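Local coordinates for major exported Hcp3 protein (Pseudomonas aeruginosa, PDB 3HE1) that probably assembles into six-membered rings and serves as a secreted, tube-forming component of the type VI secretion system, at residues 51-55 / 56-60; 122-125 / 126-130. All coordinates share one frame; numbering follows the deposited sequence.

Overall arrangement
Both contacts are local and lie in one chain of a six-chain assembly. Interaction 1 comes first, in the loop between helix 46-49 and strand 61-71. Interaction 2 follows at the tip of the hairpin made by strands 112-123 and 129-137. Their centres are about 19 Å apart, and their nearest atoms are about 6 Å apart without touching. A side chain of interaction 1 is hydrogen-bonded to the residue just before interaction 2, on strand 112-123 of the antiparallel sheet. Both also reach neighbouring subunits. Asn-51 packs on Ser-124 of one subunit, and Thr-123 packs on Asn-51 of another. The loop and the hairpin tip thus both help join subunits, consistent with a ring assembly.

Interaction 1 (51-55 / 56-60); sequences NTYQE and GHEDQ
The ends of Tyr-53 and Glu-58 meet across a bend in the chain, and their side chains pass at a slant. OE2 of Glu-58 lies at the edge of the tyrosine ring, near its plane. The carboxylate is turned 50° from that ring. Between Tyr-53 OH and Glu-58 OE2 the distance is 3.3 Å, a weak hydrogen bond at best. With chi1 at 162°, the ring of Tyr-53 swings beside its own carbonyl carbon. One face then comes over the following backbone, where Glu-55 N sits 3.6 Å above the ring plane, offset toward the rim.

The carboxylate of Glu-58 is bound more firmly to the main chain. Gly-56 N donates to Glu-58 OE2 at 3.2 Å, in a nearly straight bond (166° at the hydrogen). The N-H comes from above the carboxylate plane. The glutamate can fold back this way because its chain is sharply bent at chi2. The same oxygen, Glu-58 OE2, rests 3.5 Å from Glu-55 CA and 3.6 Å from Glu-55 CB.

Around this oxygen the chain makes an irregular loop between helix 46-49 and strand 61-71. It ends in a type I beta turn from His-57 to Gln-60, closed by Gln-60 N to His-57 O at 2.9 Å. Gly-56, with positive phi, takes a backbone shape suited to a residue with no side chain.

Glu-55 extends away from Glu-58 beyond CG, leaving Glu-55 OE1 and Glu-58 OE2 5.2 Å apart. That spacing probably eases the repulsion of their like charges. The imidazole of His-57 looks to the sheet instead. Its NE2 is hydrogen-bonded to the hydroxyl of Tyr-121, and its ring stacks on Tyr-28 of strand 27-33.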
loop_
_atom_site.group_PDB
_atom_site.type_symbol
_atom_site.label_atom_id
_atom_site.label_comp_id
_atom_site.label_asym_id
_atom_site.label_seq_id
_atom_site.Cartn_x
_atom_site.Cartn_y
_atom_site.Cartn_z
ATOM N N ASN A 51 -6.439 26.339 -18.299
ATOM C CA ASN A 51 -5.234 25.975 -19.053
ATOM C C ASN A 51 -5.263 24.547 -19.613
ATOM O O ASN A 51 -4.407 24.165 -20.410
ATOM C CB ASN A 51 -3.977 26.180 -18.199
ATOM C CG ASN A 51 -2.706 26.220 -19.031
ATOM O OD1 ASN A 51 -1.630 25.857 -18.556
ATOM N ND2 ASN A 51 -2.827 26.663 -20.283
ATOM N N THR A 52 -6.257 23.770 -19.192
ATOM C CA THR A 52 -6.394 22.372 -19.595
ATOM C C THR A 52 -6.993 22.243 -20.996
ATOM O O THR A 52 -6.925 21.183 -21.614
ATOM C CB THR A 52 -7.310 21.612 -18.608
ATOM O OG1 THR A 52 -6.831 21.790 -17.269
ATOM C CG2 THR A 52 -7.367 20.125 -18.945
ATOM N N TYR A 53 -7.571 23.337 -21.484
ATOM C CA TYR A 53 -8.367 23.334 -22.709
ATOM C C TYR A 53 -7.605 22.923 -23.966
ATOM O O TYR A 53 -6.532 23.446 -24.272
ATOM C CB TYR A 53 -9.025 24.703 -22.930
ATOM C CG TYR A 53 -9.511 24.934 -24.353
ATOM C CD1 TYR A 53 -10.765 24.487 -24.771
ATOM C CD2 TYR A 53 -8.715 25.601 -25.279
ATOM C CE1 TYR A 53 -11.209 24.691 -26.072
ATOM C CE2 TYR A 53 -9.151 25.813 -26.582
ATOM C CZ TYR A 53 -10.394 25.357 -26.972
ATOM O OH TYR A 53 -10.816 25.576 -28.263
ATOM N N GLN A 54 -8.185 21.973 -24.689
ATOM C CA GLN A 54 -7.765 21.649 -26.039
ATOM C C GLN A 54 -9.020 21.682 -26.899
ATOM O O GLN A 54 -10.074 21.181 -26.485
ATOM C CB GLN A 54 -7.122 20.259 -26.097
ATOM C CG GLN A 54 -6.833 19.769 -27.517
ATOM C CD GLN A 54 -6.540 18.277 -27.583
ATOM O OE1 GLN A 54 -7.288 17.459 -27.043
ATOM N NE2 GLN A 54 -5.449 17.916 -28.255
ATOM N N GLU A 55 -8.915 22.291 -28.078
ATOM C CA GLU A 55 -10.054 22.420 -28.976
ATOM C C GLU A 55 -10.494 21.069 -29.527
ATOM O O GLU A 55 -9.702 20.128 -29.612
ATOM C CB GLU A 55 -9.735 23.391 -30.123
ATOM C CG GLU A 55 -8.538 22.998 -30.983
ATOM C CD GLU A 55 -8.224 24.025 -32.068
ATOM O OE1 GLU A 55 -9.045 24.946 -32.287
ATOM O OE2 GLU A 55 -7.151 23.910 -32.700
ATOM N N GLY A 56 -11.768 20.975 -29.893
ATOM C CA GLY A 56 -12.293 19.779 -30.524
ATOM C C GLY A 56 -13.319 19.001 -29.711
ATOM O O GLY A 56 -13.907 18.046 -30.213
ATOM N N HIS A 57 -13.539 19.399 -28.463
ATOM C CA HIS A 57 -14.439 18.655 -27.592
ATOM C C HIS A 57 -15.173 19.587 -26.652
ATOM O O HIS A 57 -15.479 19.233 -25.519
ATOM C CB HIS A 57 -13.677 17.571 -26.831
ATOM C CG HIS A 57 -13.133 16.497 -27.720
ATOM N ND1 HIS A 57 -11.839 16.505 -28.191
ATOM C CD2 HIS A 57 -13.721 15.397 -28.253
ATOM C CE1 HIS A 57 -11.646 15.450 -28.965
ATOM N NE2 HIS A 57 -12.773 14.762 -29.017
ATOM N N GLU A 58 -15.480 20.774 -27.171
ATOM C CA GLU A 58 -16.036 21.878 -26.393
ATOM C C GLU A 58 -17.347 21.557 -25.677
ATOM O O GLU A 58 -17.659 22.179 -24.670
ATOM C CB GLU A 58 -16.217 23.118 -27.283
ATOM C CG GLU A 58 -14.905 23.783 -27.727
ATOM C CD GLU A 58 -14.330 23.217 -29.032
ATOM O OE1 GLU A 58 -14.905 22.262 -29.603
ATOM O OE2 GLU A 58 -13.294 23.747 -29.495
ATOM N N ASP A 59 -18.115 20.600 -26.190
ATOM C CA ASP A 59 -19.408 20.283 -25.585
ATOM C C ASP A 59 -19.372 18.950 -24.868
ATOM O O ASP A 59 -20.406 18.322 -24.627
ATOM C CB ASP A 59 -20.528 20.312 -26.621
ATOM C CG ASP A 59 -20.656 21.656 -27.279
ATOM O OD1 ASP A 59 -20.474 22.670 -26.569
ATOM O OD2 ASP A 59 -20.915 21.695 -28.503
ATOM N N GLN A 60 -18.160 18.531 -24.530
ATOM C CA GLN A 60 -17.966 17.363 -23.692
ATOM C C GLN A 60 -17.164 17.702 -22.445
ATOM O O GLN A 60 -16.742 18.840 -22.222
ATOM C CB GLN A 60 -17.238 16.254 -24.459
ATOM C CG GLN A 60 -18.095 15.488 -25.449
ATOM C CD GLN A 60 -17.253 14.770 -26.485
ATOM O OE1 GLN A 60 -17.463 13.590 -26.763
ATOM N NE2 GLN A 60 -16.280 15.478 -27.053
#

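Interaction 2 (122-125 / 126-130); sequences RTSA and AGTQE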
loop_
_atom_site.group_PDB
_atom_site.type_symbol
_atom_site.label_atom_id
_atom_site.label_comp_id
_atom_site.label_asym_id
_atom_site.label_seq_id
_atom_site.Cartn_x
_atom_site.Cartn_y
_atom_site.Cartn_z
ATOM N N ARG A 122 -7.440 7.143 -28.763
ATOM C CA ARG A 122 -6.152 6.464 -28.774
ATOM C C ARG A 122 -5.290 7.033 -29.895
ATOM O O ARG A 122 -5.789 7.718 -30.796
ATOM C CB ARG A 122 -6.343 4.964 -29.028
ATOM C CG ARG A 122 -6.349 4.625 -30.515
ATOM C CD ARG A 122 -6.823 3.221 -30.798
ATOM N NE ARG A 122 -6.905 2.960 -32.233
ATOM C CZ ARG A 122 -7.371 1.832 -32.764
ATOM N NH1 ARG A 122 -7.796 0.852 -31.976
ATOM N NH2 ARG A 122 -7.401 1.679 -34.081
ATOM N N THR A 123 -3.998 6.738 -29.846
ATOM C CA THR A 123 -3.112 7.046 -30.956
ATOM C C THR A 123 -3.218 5.941 -32.004
ATOM O O THR A 123 -2.931 4.776 -31.724
ATOM C CB THR A 123 -1.655 7.169 -30.496
ATOM O OG1 THR A 123 -1.577 8.076 -29.387
ATOM C CG2 THR A 123 -0.779 7.670 -31.638
ATOM N N SER A 124 -3.639 6.312 -33.208
ATOM C CA SER A 124 -3.865 5.345 -34.273
ATOM C C SER A 124 -2.554 4.723 -34.734
ATOM O O SER A 124 -1.474 5.107 -34.277
ATOM C CB SER A 124 -4.563 6.009 -35.463
ATOM O OG SER A 124 -3.692 6.915 -36.125
ATOM N N ALA A 125 -2.656 3.765 -35.645
ATOM C CA ALA A 125 -1.480 3.160 -36.252
ATOM C C ALA A 125 -0.690 4.142 -37.138
ATOM O O ALA A 125 0.514 3.967 -37.333
ATOM C CB ALA A 125 -1.878 1.920 -37.040
ATOM N N ALA A 126 -1.358 5.172 -37.666
ATOM C CA ALA A 126 -0.683 6.177 -38.501
ATOM C C ALA A 126 -0.205 7.420 -37.735
ATOM O O ALA A 126 0.226 8.399 -38.342
ATOM C CB ALA A 126 -1.554 6.583 -39.682
ATOM N N GLY A 127 -0.280 7.378 -36.408
ATOM C CA GLY A 127 0.292 8.421 -35.574
ATOM C C GLY A 127 -0.623 9.592 -35.265
ATOM O O GLY A 127 -0.163 10.633 -34.796
ATOM N N THR A 128 -1.917 9.418 -35.522
ATOM C CA THR A 128 -2.910 10.461 -35.284
ATOM C C THR A 128 -3.918 9.996 -34.248
ATOM O O THR A 128 -4.249 8.811 -34.196
ATOM C CB THR A 128 -3.691 10.790 -36.563
ATOM O OG1 THR A 128 -2.798 10.811 -37.686
ATOM C CG2 THR A 128 -4.395 12.138 -36.427
ATOM N N GLN A 129 -4.414 10.929 -33.436
ATOM C CA GLN A 129 -5.430 10.612 -32.431
ATOM C C GLN A 129 -6.752 10.245 -33.083
ATOM O O GLN A 129 -7.196 10.922 -34.011
ATOM C CB GLN A 129 -5.650 11.796 -31.487
ATOM C CG GLN A 129 -4.526 12.001 -30.493
ATOM C CD GLN A 129 -4.224 10.744 -29.700
ATOM O OE1 GLN A 129 -3.138 10.171 -29.817
ATOM N NE2 GLN A 129 -5.189 10.303 -28.898
ATOM N N GLU A 130 -7.387 9.180 -32.599
ATOM C CA GLU A 130 -8.670 8.779 -33.160
ATOM C C GLU A 130 -9.652 8.252 -32.125
ATOM O O GLU A 130 -9.271 7.662 -31.113
ATOM C CB GLU A 130 -8.487 7.741 -34.272
ATOM C CG GLU A 130 -8.198 6.338 -33.771
ATOM C CD GLU A 130 -7.806 5.398 -34.895
ATOM O OE1 GLU A 130 -8.103 5.711 -36.070
ATOM O OE2 GLU A 130 -7.194 4.349 -34.605
HETATM O O HOH W 1 -5.319 2.726 -36.443
#
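Arg-122 and Glu-130 lie side by side and point the same way, joined by a salt bridge. Both bonds go to one oxygen: Arg-122 NE to Glu-130 OE2 is 2.8 Å, and Arg-122 NH2 to Glu-130 OE2 is 2.7 Å. NE meets the anti lone pair, and NH2 comes from the syn side, out of the carboxylate plane. NH2 also bonds to the carbonyl of Asp-47 of a neighbouring subunit. A water accepts from Ala-125 N and donates to Glu-130 OE2.

Two hydroxyls add bonds. Thr-123 OG1 donates to Gln-129 OE1 at 2.6 Å, in the carbonyl plane; the amide gets there because Gln-129 bends at chi2. Ser-124 OG, set between its own N and carbonyl carbon (chi1 70°), donates to Thr-128 O at 2.8 Å.

Among backbone bonds, Arg-122 and Glu-130 form a hydrogen-bonded antiparallel pair, with Glu-130 N to Arg-122 O at 2.8 Å. Ser-124 N donates to Thr-128 O at 2.8 Å, so this oxygen takes two bonds, one from backbone and one from hydroxyl. Gly-127 N makes a weak bond to Ser-124 O. The type I turn from Ser-124 to Gly-127, with its positive-phi glycine, makes this a 3:5 beta hairpin with a G1 bulge.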